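Local coordinates for protein RNA-dependent RNA Polymerase (Bombyx mori cytoplasmic polyhedrosis virus, PDB 6TZ0) that catalyses RNA-templated RNA synthesis, transcribing the double-stranded viral genome and probably also making its complementary minus strands, at residues N47-I52 with Y170-F175; L65-T70 with S227-N232; L247-I252 with A304-P309; N312-R317 with A333-M338. One frame throughout, in Å; residues are numbered along the deposited sequence.

Overall arrangement
The four contacts form a row through the N-terminal region of the polymerase. Contact 1 and contact 3 lie farthest apart, with centres about 29 Å from each other. The centre of contact 2 lies about 15 Å from that of contact 1 and about 12 Å from that of contact 4; the centres of contacts 4 and 3 are about 11 Å apart. Contacts 1 and 2 interleave along the chain and touch through Tyr-170. Contacts 2, 3 and 4 follow in series. Helix 295-306 of contact 3 leads directly into helix 309-320 of contact 4. Met-338 of contact 4 packs on helix 224-237, which carries half of contact 2. The row thus joins early loops and a hairpin to a group of packed helices.

Contact 1 (N47-I52 with Y170-F175); sequences NSIALI and YVKLLF
Lys-172 reaches from helix 166-175 to the loop at Ile-49 and Leu-51. Its NZ donates a hydrogen bond of 2.8 Å to the backbone O of Ile-49. The nitrogen approaches that carbonyl from one side, with a C=O...N angle of 135°, and lies a little off the carbonyl plane. The same NZ also bonds the backbone O of Asn-46, so two loop carbonyls share one ammonium group. Positive charge on the lysine would probably strengthen both bonds.

The shape of the lysine chain makes this reach possible. CG stands anti to the backbone N (chi1 -171°), and the chain stays extended as far as CD. It then bends at chi3 (-75°), which sets CE out of the line of the earlier carbons. Past this bend NZ also comes within 3.8 Å of Ile-49 CB. The aliphatic part is used as well: Leu-51 CD2 rests on Lys-172 CD at 3.7 Å, the two side chains crossing obliquely. The other branch of Leu-51 turns to the next residue of the helix, with CD1 4.1 Å from Leu-173 CD2.

Other residues extend the contact. Ile-49 also packs on Thr-163 and Arg-168, Leu-51 on Thr-169, and Leu-173 on Ile-71. This is surface packing of a loop on the last turns of a helix. The loop, between helix 37-44 and strand 54-58, is tied by a lysine to helix 166-175, both within the N-terminal part of this reovirus-family polymerase.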
loop_
_atom_site.group_PDB
_atom_site.type_symbol
_atom_site.label_atom_id
_atom_site.label_comp_id
_atom_site.label_asym_id
_atom_site.label_seq_id
_atom_site.Cartn_x
_atom_site.Cartn_y
_atom_site.Cartn_z
ATOM N N ASN A 47 -20.666 -14.231 43.679
ATOM C CA ASN A 47 -22.013 -14.745 43.899
ATOM C C ASN A 47 -22.968 -13.630 44.314
ATOM O O ASN A 47 -24.182 -13.733 44.107
ATOM C CB ASN A 47 -21.965 -15.846 44.959
ATOM C CG ASN A 47 -23.194 -16.729 44.951
ATOM O OD1 ASN A 47 -24.082 -16.581 44.115
ATOM N ND2 ASN A 47 -23.250 -17.657 45.896
ATOM N N SER A 48 -22.435 -12.544 44.876
ATOM C CA SER A 48 -23.259 -11.492 45.459
ATOM C C SER A 48 -23.966 -10.623 44.425
ATOM O O SER A 48 -24.860 -9.858 44.800
ATOM C CB SER A 48 -22.400 -10.611 46.367
ATOM O OG SER A 48 -21.405 -9.930 45.623
ATOM N N ILE A 49 -23.595 -10.712 43.151
ATOM C CA ILE A 49 -24.242 -9.907 42.121
ATOM C C ILE A 49 -25.532 -10.590 41.685
ATOM O O ILE A 49 -25.522 -11.742 41.235
ATOM C CB ILE A 49 -23.299 -9.667 40.933
ATOM C CG1 ILE A 49 -22.200 -8.664 41.304
ATOM C CG2 ILE A 49 -24.068 -9.169 39.714
ATOM C CD1 ILE A 49 -20.916 -9.262 41.805
ATOM N N ALA A 50 -26.649 -9.880 41.817
ATOM C CA ALA A 50 -27.952 -10.393 41.426
ATOM C C ALA A 50 -28.212 -10.122 39.951
ATOM O O ALA A 50 -27.868 -9.059 39.432
ATOM C CB ALA A 50 -29.056 -9.762 42.273
ATOM N N LEU A 51 -28.835 -11.086 39.284
ATOM C CA LEU A 51 -29.113 -10.989 37.859
ATOM C C LEU A 51 -30.354 -10.135 37.637
ATOM O O LEU A 51 -31.458 -10.522 38.036
ATOM C CB LEU A 51 -29.302 -12.378 37.256
ATOM C CG LEU A 51 -28.069 -13.276 37.296
ATOM C CD1 LEU A 51 -28.403 -14.667 36.797
ATOM C CD2 LEU A 51 -26.941 -12.672 36.486
ATOM N N ILE A 52 -30.179 -8.991 36.997
ATOM C CA ILE A 52 -31.294 -8.116 36.662
ATOM C C ILE A 52 -31.797 -8.454 35.267
ATOM O O ILE A 52 -31.025 -8.836 34.382
ATOM C CB ILE A 52 -30.890 -6.633 36.783
ATOM C CG1 ILE A 52 -29.685 -6.310 35.904
ATOM C CG2 ILE A 52 -30.602 -6.277 38.233
ATOM C CD1 ILE A 52 -29.337 -4.868 35.877
ATOM N N TYR A 170 -24.610 -9.509 31.993
ATOM C CA TYR A 170 -24.203 -10.048 30.693
ATOM C C TYR A 170 -22.947 -10.907 30.793
ATOM O O TYR A 170 -22.890 -11.990 30.197
ATOM C CB TYR A 170 -24.001 -8.927 29.671
ATOM C CG TYR A 170 -25.274 -8.499 28.984
ATOM C CD1 TYR A 170 -25.816 -9.270 27.964
ATOM C CD2 TYR A 170 -25.923 -7.325 29.333
ATOM C CE1 TYR A 170 -26.974 -8.895 27.327
ATOM C CE2 TYR A 170 -27.084 -6.941 28.698
ATOM C CZ TYR A 170 -27.601 -7.729 27.695
ATOM O OH TYR A 170 -28.756 -7.355 27.057
ATOM N N VAL A 171 -21.940 -10.453 31.553
ATOM C CA VAL A 171 -20.709 -11.227 31.736
ATOM C C VAL A 171 -20.998 -12.552 32.435
ATOM O O VAL A 171 -20.487 -13.606 32.032
ATOM C CB VAL A 171 -19.657 -10.390 32.495
ATOM C CG1 VAL A 171 -18.485 -11.239 32.945
ATOM C CG2 VAL A 171 -19.123 -9.288 31.608
ATOM N N LYS A 172 -21.880 -12.536 33.438
ATOM C CA LYS A 172 -22.185 -13.767 34.162
ATOM C C LYS A 172 -23.044 -14.715 33.329
ATOM O O LYS A 172 -22.827 -15.930 33.352
ATOM C CB LYS A 172 -22.867 -13.441 35.488
ATOM C CG LYS A 172 -23.034 -14.646 36.394
ATOM C CD LYS A 172 -23.785 -14.307 37.662
ATOM C CE LYS A 172 -22.920 -13.528 38.625
ATOM N NZ LYS A 172 -23.613 -13.324 39.927
ATOM N N LEU A 173 -24.010 -14.193 32.574
ATOM C CA LEU A 173 -24.839 -15.066 31.759
ATOM C C LEU A 173 -24.124 -15.582 30.521
ATOM O O LEU A 173 -24.564 -16.583 29.951
ATOM C CB LEU A 173 -26.116 -14.351 31.338
ATOM C CG LEU A 173 -27.201 -14.106 32.374
ATOM C CD1 LEU A 173 -28.292 -13.252 31.765
ATOM C CD2 LEU A 173 -27.757 -15.428 32.852
ATOM N N LEU A 174 -23.049 -14.934 30.082
ATOM C CA LEU A 174 -22.340 -15.429 28.909
ATOM C C LEU A 174 -21.098 -16.244 29.233
ATOM O O LEU A 174 -20.723 -17.106 28.435
ATOM C CB LEU A 174 -21.945 -14.267 27.989
ATOM C CG LEU A 174 -23.064 -13.532 27.246
ATOM C CD1 LEU A 174 -22.525 -12.301 26.553
ATOM C CD2 LEU A 174 -23.739 -14.449 26.247
ATOM N N PHE A 175 -20.445 -16.019 30.374
ATOM C CA PHE A 175 -19.126 -16.596 30.577
ATOM C C PHE A 175 -18.964 -17.392 31.865
ATOM O O PHE A 175 -17.865 -17.891 32.118
ATOM C CB PHE A 175 -18.058 -15.491 30.547
ATOM C CG PHE A 175 -18.119 -14.635 29.324
ATOM C CD1 PHE A 175 -17.704 -15.121 28.100
ATOM C CD2 PHE A 175 -18.579 -13.332 29.405
ATOM C CE1 PHE A 175 -17.769 -14.330 26.971
ATOM C CE2 PHE A 175 -18.643 -12.536 28.282
ATOM C CZ PHE A 175 -18.236 -13.036 27.064
#

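Contact 2 (L65-T70 with S227-N232); sequences LQATVT and SIVAMN
Asn-232 OD1 is gripped by two groups, the backbone N of Thr-70 and the OH of Tyr-170. The bond from Thr-70 N to Asn-232 OD1 is 3.2 Å long, with an N-H...O angle of 156°. The other end of the amide works too: Asn-232 ND2 donates to the backbone O of Thr-68 at 3.0 Å. That bond is more bent, at 141°, and Thr-68 O lies tilted out of the amide plane. ND2 has a further, weak bond to Glu-310 OE1.

Next to the amide, toward Leu-65, the contact is apolar. Ile-228 holds CG2 anti to its backbone N, and this methyl meets Ala-67 CB at 3.7 Å. It also lies 4.3 Å from Val-69 CG2. Val-229 CG2 touches Ala-67 CB at 4.1 Å and comes near Leu-65 CD1. Strand 65-68 runs over helix 227-232 at 39°, with axes 8.1 Å apart. The hydroxyl of Thr-68 bonds Asp-54 on the partner strand of the hairpin.

One buried amide therefore serves the main chain on both sides of Val-69. It pairs with a C=O and an N-H where strand 64-68 ends. The bonds use backbone groups of the two threonines, and they would hold the amide in one rotation beside the apolar patch.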
loop_
_atom_site.group_PDB
_atom_site.type_symbol
_atom_site.label_atom_id
_atom_site.label_comp_id
_atom_site.label_asym_id
_atom_site.label_seq_id
_atom_site.Cartn_x
_atom_site.Cartn_y
_atom_site.Cartn_z
ATOM N N LEU A 65 -35.875 5.540 29.349
ATOM C CA LEU A 65 -35.964 4.410 28.438
ATOM C C LEU A 65 -35.943 3.122 29.250
ATOM O O LEU A 65 -35.368 3.067 30.338
ATOM C CB LEU A 65 -34.827 4.474 27.398
ATOM C CG LEU A 65 -34.854 3.659 26.099
ATOM C CD1 LEU A 65 -34.243 2.307 26.234
ATOM C CD2 LEU A 65 -36.289 3.505 25.619
ATOM N N GLN A 66 -36.609 2.095 28.723
ATOM C CA GLN A 66 -36.768 0.809 29.393
ATOM C C GLN A 66 -36.333 -0.311 28.462
ATOM O O GLN A 66 -36.802 -0.388 27.324
ATOM C CB GLN A 66 -38.221 0.587 29.812
ATOM C CG GLN A 66 -38.696 1.521 30.899
ATOM C CD GLN A 66 -40.172 1.371 31.175
ATOM O OE1 GLN A 66 -40.872 0.636 30.481
ATOM N NE2 GLN A 66 -40.655 2.067 32.195
ATOM N N ALA A 67 -35.454 -1.184 28.946
ATOM C CA ALA A 67 -35.012 -2.327 28.163
ATOM C C ALA A 67 -34.900 -3.553 29.057
ATOM O O ALA A 67 -34.956 -3.463 30.286
ATOM C CB ALA A 67 -33.683 -2.049 27.458
ATOM N N THR A 68 -34.739 -4.709 28.417
ATOM C CA THR A 68 -34.764 -6.003 29.087
ATOM C C THR A 68 -33.607 -6.844 28.576
ATOM O O THR A 68 -33.403 -6.938 27.363
ATOM C CB THR A 68 -36.099 -6.722 28.841
ATOM O OG1 THR A 68 -37.175 -5.918 29.339
ATOM C CG2 THR A 68 -36.135 -8.073 29.535
ATOM N N VAL A 69 -32.849 -7.442 29.497
ATOM C CA VAL A 69 -31.742 -8.316 29.127
ATOM C C VAL A 69 -32.303 -9.581 28.490
ATOM O O VAL A 69 -33.077 -10.317 29.112
ATOM C CB VAL A 69 -30.875 -8.649 30.347
ATOM C CG1 VAL A 69 -29.791 -9.629 29.965
ATOM C CG2 VAL A 69 -30.266 -7.389 30.933
ATOM N N THR A 70 -31.914 -9.836 27.243
ATOM C CA THR A 70 -32.426 -10.946 26.451
ATOM C C THR A 70 -31.267 -11.630 25.744
ATOM O O THR A 70 -30.476 -10.969 25.064
ATOM C CB THR A 70 -33.454 -10.460 25.424
ATOM O OG1 THR A 70 -34.546 -9.828 26.102
ATOM C CG2 THR A 70 -33.983 -11.622 24.602
ATOM N N SER A 227 -26.601 0.310 26.886
ATOM C CA SER A 227 -25.721 -0.850 26.816
ATOM C C SER A 227 -26.514 -2.142 26.730
ATOM O O SER A 227 -26.068 -3.092 26.074
ATOM C CB SER A 227 -24.795 -0.894 28.024
ATOM O OG SER A 227 -25.502 -1.188 29.209
ATOM N N ILE A 228 -27.682 -2.192 27.379
ATOM C CA ILE A 228 -28.581 -3.333 27.213
ATOM C C ILE A 228 -29.017 -3.461 25.762
ATOM O O ILE A 228 -28.978 -4.554 25.183
ATOM C CB ILE A 228 -29.798 -3.205 28.142
ATOM C CG1 ILE A 228 -29.366 -3.213 29.590
ATOM C CG2 ILE A 228 -30.772 -4.331 27.919
ATOM C CD1 ILE A 228 -30.467 -2.868 30.486
ATOM N N VAL A 229 -29.432 -2.342 25.159
ATOM C CA VAL A 229 -29.877 -2.337 23.762
ATOM C C VAL A 229 -28.747 -2.772 22.825
ATOM O O VAL A 229 -28.953 -3.582 21.905
ATOM C CB VAL A 229 -30.416 -0.943 23.390
ATOM C CG1 VAL A 229 -30.811 -0.880 21.926
ATOM C CG2 VAL A 229 -31.590 -0.579 24.268
ATOM N N ALA A 230 -27.528 -2.288 23.088
ATOM C CA ALA A 230 -26.366 -2.643 22.282
ATOM C C ALA A 230 -26.043 -4.129 22.371
ATOM O O ALA A 230 -25.864 -4.791 21.342
ATOM C CB ALA A 230 -25.164 -1.808 22.717
ATOM N N MET A 231 -25.985 -4.678 23.593
ATOM C CA MET A 231 -25.643 -6.090 23.764
ATOM C C MET A 231 -26.726 -7.014 23.214
ATOM O O MET A 231 -26.412 -8.081 22.666
ATOM C CB MET A 231 -25.376 -6.395 25.234
ATOM C CG MET A 231 -24.104 -5.780 25.774
ATOM S SD MET A 231 -22.648 -6.327 24.872
ATOM C CE MET A 231 -22.605 -8.063 25.285
ATOM N N ASN A 232 -27.999 -6.617 23.331
ATOM C CA ASN A 232 -29.072 -7.405 22.732
ATOM C C ASN A 232 -28.957 -7.424 21.215
ATOM O O ASN A 232 -29.171 -8.467 20.585
ATOM C CB ASN A 232 -30.441 -6.858 23.131
ATOM C CG ASN A 232 -30.741 -7.030 24.594
ATOM O OD1 ASN A 232 -30.321 -7.997 25.217
ATOM N ND2 ASN A 232 -31.517 -6.111 25.144
#

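Contact 3 (L247-I252 with A304-P309); sequences LKIKGI and AELLYP
Leu-306, in the last turn of helix 295-306, meets three side chains of segment 247-252. Its CD1 lies 3.7 Å from Lys-248 CE, the two side chains crossing at about a right angle. The ammonium group of that lysine is engaged elsewhere, in a salt bridge with Glu-245. Leu-306 CD1 also touches Ile-249 CG2 at 3.8 Å. Ile-252 comes in across the leucine, with CD1 3.9 Å from Leu-306 CG.

Leu-307 is the first residue to leave the helix. Its two methyls divide the work. CD2 sits against Ile-249 CB at 3.7 Å, and the CG1 and CD1 atoms of Ile-249 gather round the same methyl. Ile-249 has CG1 between its backbone N and carbonyl carbon (chi1 51°), which leaves CG2 beside the backbone N, where it meets Leu-306. The second methyl, Leu-307 CD1, lies 4.0 Å from Ile-252 CG2, and these two side chains slide past each other in opposite directions. Across the two segments the contact is carbon-to-carbon packing of aliphatic groups. Tyr-308, at the N-cap position of the next helix, turns to another neighbour and stacks its ring on His-236.

The contact thus joins the chain leaving helix 242-248 to the junction between helices 295-306 and 309-320. Helix 224-237 borders it, with His-233 touching both Ile-249 and Tyr-308. Strands 266-272 and 278-285 lie between the two segments in sequence.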
loop_
_atom_site.group_PDB
_atom_site.type_symbol
_atom_site.label_atom_id
_atom_site.label_comp_id
_atom_site.label_asym_id
_atom_site.label_seq_id
_atom_site.Cartn_x
_atom_site.Cartn_y
_atom_site.Cartn_z
ATOM N N LEU A 247 -21.934 -6.765 9.006
ATOM C CA LEU A 247 -21.639 -6.119 7.736
ATOM C C LEU A 247 -22.881 -5.886 6.890
ATOM O O LEU A 247 -22.861 -5.010 6.021
ATOM C CB LEU A 247 -20.639 -6.951 6.939
ATOM C CG LEU A 247 -19.217 -7.023 7.479
ATOM C CD1 LEU A 247 -18.405 -8.002 6.661
ATOM C CD2 LEU A 247 -18.590 -5.650 7.454
ATOM N N LYS A 248 -23.959 -6.639 7.110
ATOM C CA LYS A 248 -25.112 -6.471 6.236
ATOM C C LYS A 248 -25.969 -5.263 6.622
ATOM O O LYS A 248 -26.596 -4.656 5.748
ATOM C CB LYS A 248 -25.948 -7.751 6.221
ATOM C CG LYS A 248 -26.956 -7.811 5.092
ATOM C CD LYS A 248 -27.642 -9.152 5.013
ATOM C CE LYS A 248 -28.950 -9.146 5.772
ATOM N NZ LYS A 248 -28.785 -9.377 7.230
ATOM N N ILE A 249 -26.000 -4.877 7.897
ATOM C CA ILE A 249 -26.843 -3.757 8.313
ATOM C C ILE A 249 -25.997 -2.613 8.856
ATOM O O ILE A 249 -26.469 -1.798 9.653
ATOM C CB ILE A 249 -27.914 -4.213 9.329
ATOM C CG1 ILE A 249 -27.326 -5.017 10.494
ATOM C CG2 ILE A 249 -28.962 -5.050 8.639
ATOM C CD1 ILE A 249 -26.957 -4.260 11.748
ATOM N N LYS A 250 -24.753 -2.526 8.389
ATOM C CA LYS A 250 -23.798 -1.551 8.904
ATOM C C LYS A 250 -24.166 -0.122 8.509
ATOM O O LYS A 250 -23.881 0.816 9.261
ATOM C CB LYS A 250 -22.399 -1.948 8.415
ATOM C CG LYS A 250 -21.210 -1.128 8.886
ATOM C CD LYS A 250 -20.772 -0.079 7.875
ATOM C CE LYS A 250 -20.359 -0.737 6.570
ATOM N NZ LYS A 250 -19.192 -1.641 6.749
ATOM N N GLY A 251 -24.806 0.067 7.359
ATOM C CA GLY A 251 -25.131 1.405 6.907
ATOM C C GLY A 251 -26.544 1.849 7.216
ATOM O O GLY A 251 -26.807 3.047 7.326
ATOM N N ILE A 252 -27.462 0.888 7.341
ATOM C CA ILE A 252 -28.855 1.198 7.652
ATOM C C ILE A 252 -28.978 1.754 9.063
ATOM O O ILE A 252 -29.701 2.729 9.302
ATOM C CB ILE A 252 -29.723 -0.059 7.457
ATOM C CG1 ILE A 252 -29.741 -0.477 5.996
ATOM C CG2 ILE A 252 -31.139 0.157 7.931
ATOM C CD1 ILE A 252 -30.358 -1.836 5.802
ATOM N N ALA A 304 -37.169 -0.949 8.466
ATOM C CA ALA A 304 -38.193 -1.736 9.138
ATOM C C ALA A 304 -38.083 -3.213 8.796
ATOM O O ALA A 304 -38.367 -4.061 9.647
ATOM C CB ALA A 304 -39.581 -1.215 8.784
ATOM N N GLU A 305 -37.674 -3.552 7.571
ATOM C CA GLU A 305 -37.593 -4.968 7.231
ATOM C C GLU A 305 -36.258 -5.615 7.587
ATOM O O GLU A 305 -36.199 -6.842 7.701
ATOM C CB GLU A 305 -37.882 -5.188 5.743
ATOM C CG GLU A 305 -36.869 -4.578 4.810
ATOM C CD GLU A 305 -37.222 -4.767 3.349
ATOM O OE1 GLU A 305 -38.253 -5.414 3.065
ATOM O OE2 GLU A 305 -36.479 -4.253 2.485
ATOM N N LEU A 306 -35.194 -4.840 7.789
ATOM C CA LEU A 306 -33.882 -5.422 8.056
ATOM C C LEU A 306 -33.493 -5.452 9.528
ATOM O O LEU A 306 -32.872 -6.420 9.968
ATOM C CB LEU A 306 -32.795 -4.676 7.276
ATOM C CG LEU A 306 -32.271 -5.274 5.972
ATOM C CD1 LEU A 306 -31.514 -6.529 6.293
ATOM C CD2 LEU A 306 -33.364 -5.593 4.989
ATOM N N LEU A 307 -33.806 -4.426 10.304
ATOM C CA LEU A 307 -33.169 -4.317 11.607
ATOM C C LEU A 307 -33.924 -5.069 12.696
ATOM O O LEU A 307 -35.113 -5.375 12.582
ATOM C CB LEU A 307 -33.004 -2.857 12.022
ATOM C CG LEU A 307 -31.948 -2.067 11.261
ATOM C CD1 LEU A 307 -31.934 -0.665 11.768
ATOM C CD2 LEU A 307 -30.595 -2.687 11.454
ATOM N N TYR A 308 -33.187 -5.377 13.755
ATOM C CA TYR A 308 -33.758 -5.911 14.979
ATOM C C TYR A 308 -34.672 -4.868 15.612
ATOM O O TYR A 308 -34.251 -3.720 15.798
ATOM C CB TYR A 308 -32.608 -6.294 15.907
ATOM C CG TYR A 308 -32.961 -6.843 17.261
ATOM C CD1 TYR A 308 -33.633 -8.049 17.394
ATOM C CD2 TYR A 308 -32.528 -6.205 18.411
ATOM C CE1 TYR A 308 -33.927 -8.564 18.637
ATOM C CE2 TYR A 308 -32.805 -6.715 19.657
ATOM C CZ TYR A 308 -33.506 -7.891 19.766
ATOM O OH TYR A 308 -33.783 -8.390 21.017
ATOM N N PRO A 309 -35.923 -5.218 15.944
ATOM C CA PRO A 309 -36.925 -4.184 16.252
ATOM C C PRO A 309 -36.698 -3.423 17.546
ATOM O O PRO A 309 -37.281 -2.346 17.703
ATOM C CB PRO A 309 -38.239 -4.974 16.294
ATOM C CG PRO A 309 -37.838 -6.360 16.568
ATOM C CD PRO A 309 -36.526 -6.558 15.889
#

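Contact 4 (N312-R317 with A333-M338); sequences NEYINR and AACRAM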
loop_
_atom_site.group_PDB
_atom_site.type_symbol
_atom_site.label_atom_id
_atom_site.label_comp_id
_atom_site.label_asym_id
_atom_site.label_seq_id
_atom_site.Cartn_x
_atom_site.Cartn_y
_atom_site.Cartn_z
ATOM N N ASN A 312 -34.404 -0.871 16.042
ATOM C CA ASN A 312 -35.249 -0.047 15.184
ATOM C C ASN A 312 -36.130 0.887 16.010
ATOM O O ASN A 312 -36.361 2.043 15.630
ATOM C CB ASN A 312 -36.111 -0.947 14.299
ATOM C CG ASN A 312 -36.761 -0.199 13.160
ATOM O OD1 ASN A 312 -36.483 0.974 12.928
ATOM N ND2 ASN A 312 -37.655 -0.870 12.455
ATOM N N GLU A 313 -36.614 0.409 17.155
ATOM C CA GLU A 313 -37.441 1.247 18.010
ATOM C C GLU A 313 -36.604 2.328 18.680
ATOM O O GLU A 313 -37.081 3.450 18.891
ATOM C CB GLU A 313 -38.157 0.372 19.037
ATOM C CG GLU A 313 -39.206 1.082 19.872
ATOM C CD GLU A 313 -39.996 0.124 20.752
ATOM O OE1 GLU A 313 -39.697 -1.089 20.734
ATOM O OE2 GLU A 313 -40.924 0.581 21.452
ATOM N N TYR A 314 -35.334 2.022 18.976
ATOM C CA TYR A 314 -34.415 3.047 19.464
ATOM C C TYR A 314 -34.147 4.113 18.405
ATOM O O TYR A 314 -34.051 5.303 18.725
ATOM C CB TYR A 314 -33.103 2.411 19.913
ATOM C CG TYR A 314 -32.109 3.402 20.475
ATOM C CD1 TYR A 314 -32.272 3.933 21.743
ATOM C CD2 TYR A 314 -31.011 3.806 19.732
ATOM C CE1 TYR A 314 -31.372 4.834 22.258
ATOM C CE2 TYR A 314 -30.108 4.710 20.235
ATOM C CZ TYR A 314 -30.293 5.219 21.499
ATOM O OH TYR A 314 -29.393 6.121 22.010
ATOM N N ILE A 315 -34.026 3.704 17.140
ATOM C CA ILE A 315 -33.809 4.671 16.064
ATOM C C ILE A 315 -35.041 5.551 15.862
ATOM O O ILE A 315 -34.915 6.763 15.658
ATOM C CB ILE A 315 -33.385 3.945 14.774
ATOM C CG1 ILE A 315 -31.984 3.361 14.940
ATOM C CG2 ILE A 315 -33.416 4.857 13.559
ATOM C CD1 ILE A 315 -31.586 2.465 13.826
ATOM N N ASN A 316 -36.245 4.981 15.954
ATOM C CA ASN A 316 -37.446 5.808 15.819
ATOM C C ASN A 316 -37.608 6.752 17.009
ATOM O O ASN A 316 -38.081 7.886 16.855
ATOM C CB ASN A 316 -38.683 4.932 15.655
ATOM C CG ASN A 316 -38.673 4.167 14.363
ATOM O OD1 ASN A 316 -38.201 4.662 13.346
ATOM N ND2 ASN A 316 -39.220 2.962 14.383
ATOM N N ARG A 317 -37.187 6.301 18.195
ATOM C CA ARG A 317 -37.098 7.165 19.369
ATOM C C ARG A 317 -36.146 8.333 19.140
ATOM O O ARG A 317 -36.436 9.467 19.535
ATOM C CB ARG A 317 -36.641 6.329 20.559
ATOM C CG ARG A 317 -36.560 7.056 21.864
ATOM C CD ARG A 317 -36.132 6.110 22.964
ATOM N NE ARG A 317 -36.026 6.797 24.240
ATOM C CZ ARG A 317 -37.047 6.970 25.068
ATOM N NH1 ARG A 317 -36.875 7.620 26.206
ATOM N NH2 ARG A 317 -38.245 6.504 24.755
ATOM N N ALA A 333 -23.808 9.084 17.874
ATOM C CA ALA A 333 -22.674 8.429 18.521
ATOM C C ALA A 333 -23.100 7.164 19.253
ATOM O O ALA A 333 -22.354 6.173 19.271
ATOM C CB ALA A 333 -21.984 9.388 19.488
ATOM N N ALA A 334 -24.308 7.169 19.832
ATOM C CA ALA A 334 -24.835 5.959 20.455
ATOM C C ALA A 334 -25.046 4.846 19.433
ATOM O O ALA A 334 -24.684 3.697 19.687
ATOM C CB ALA A 334 -26.136 6.265 21.192
ATOM N N CYS A 335 -25.592 5.168 18.260
ATOM C CA CYS A 335 -25.768 4.135 17.238
ATOM C C CYS A 335 -24.444 3.689 16.619
ATOM O O CYS A 335 -24.342 2.549 16.150
ATOM C CB CYS A 335 -26.725 4.617 16.157
ATOM S SG CYS A 335 -28.417 4.756 16.733
ATOM N N ARG A 336 -23.429 4.560 16.606
ATOM C CA ARG A 336 -22.087 4.123 16.223
ATOM C C ARG A 336 -21.540 3.115 17.221
ATOM O O ARG A 336 -20.879 2.146 16.836
ATOM C CB ARG A 336 -21.127 5.314 16.110
ATOM C CG ARG A 336 -21.435 6.283 14.991
ATOM C CD ARG A 336 -21.344 5.571 13.690
ATOM N NE ARG A 336 -19.981 5.180 13.352
ATOM C CZ ARG A 336 -19.241 5.798 12.444
ATOM N NH1 ARG A 336 -19.762 6.788 11.742
ATOM N NH2 ARG A 336 -18.010 5.388 12.198
ATOM N N ALA A 337 -21.808 3.327 18.511
ATOM C CA ALA A 337 -21.411 2.342 19.510
ATOM C C ALA A 337 -22.257 1.077 19.430
ATOM O O ALA A 337 -21.800 0.003 19.829
ATOM C CB ALA A 337 -21.501 2.948 20.906
ATOM N N MET A 338 -23.487 1.182 18.933
ATOM C CA MET A 338 -24.367 0.020 18.870
ATOM C C MET A 338 -24.127 -0.844 17.643
ATOM O O MET A 338 -24.433 -2.038 17.677
ATOM C CB MET A 338 -25.828 0.453 18.898
ATOM C CG MET A 338 -26.281 0.952 20.244
ATOM S SD MET A 338 -27.968 1.560 20.271
ATOM C CE MET A 338 -28.030 2.184 21.940
#
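Tyr-314 spans an antiparallel helical hairpin to reach Ala-334, Cys-335 and Met-338. The hairpin is formed by the consecutive helices 309-320 and 325-339. Their segments here run at 168°, with axes 11.6 Å apart, and the tyrosine bridges that wide spacing. CG anti to the backbone N (chi1 -178°) starts the ring off toward helix 325-339.

Three groups of helix 325-339 meet the phenol. Met-338 lies over one ring face and crosses the tyrosine at about a right angle. Its CE makes a CH-pi contact, 3.9 Å from the ring centroid and offset to the rim near CE2. Its SD adds an oblique Met-aromatic contact. Cys-335 SG instead sits at the ring edge, in the ring plane, 3.9 Å from Tyr-314 CE2. Ala-334 CB touches the OH end. That hydroxyl is hydrogen-bonded to Glu-226 of helix 224-237, so the buried polar tip is satisfied. Met-338 packs on the same helix, through Val-229 and Ala-230.

Ile-315 follows Tyr-314 and closes the contact beside it. It shares Trp-256 as a neighbour with Cys-335. Across the hairpin, Ile-315 CG1 stands 4.2 Å from Cys-335 SG.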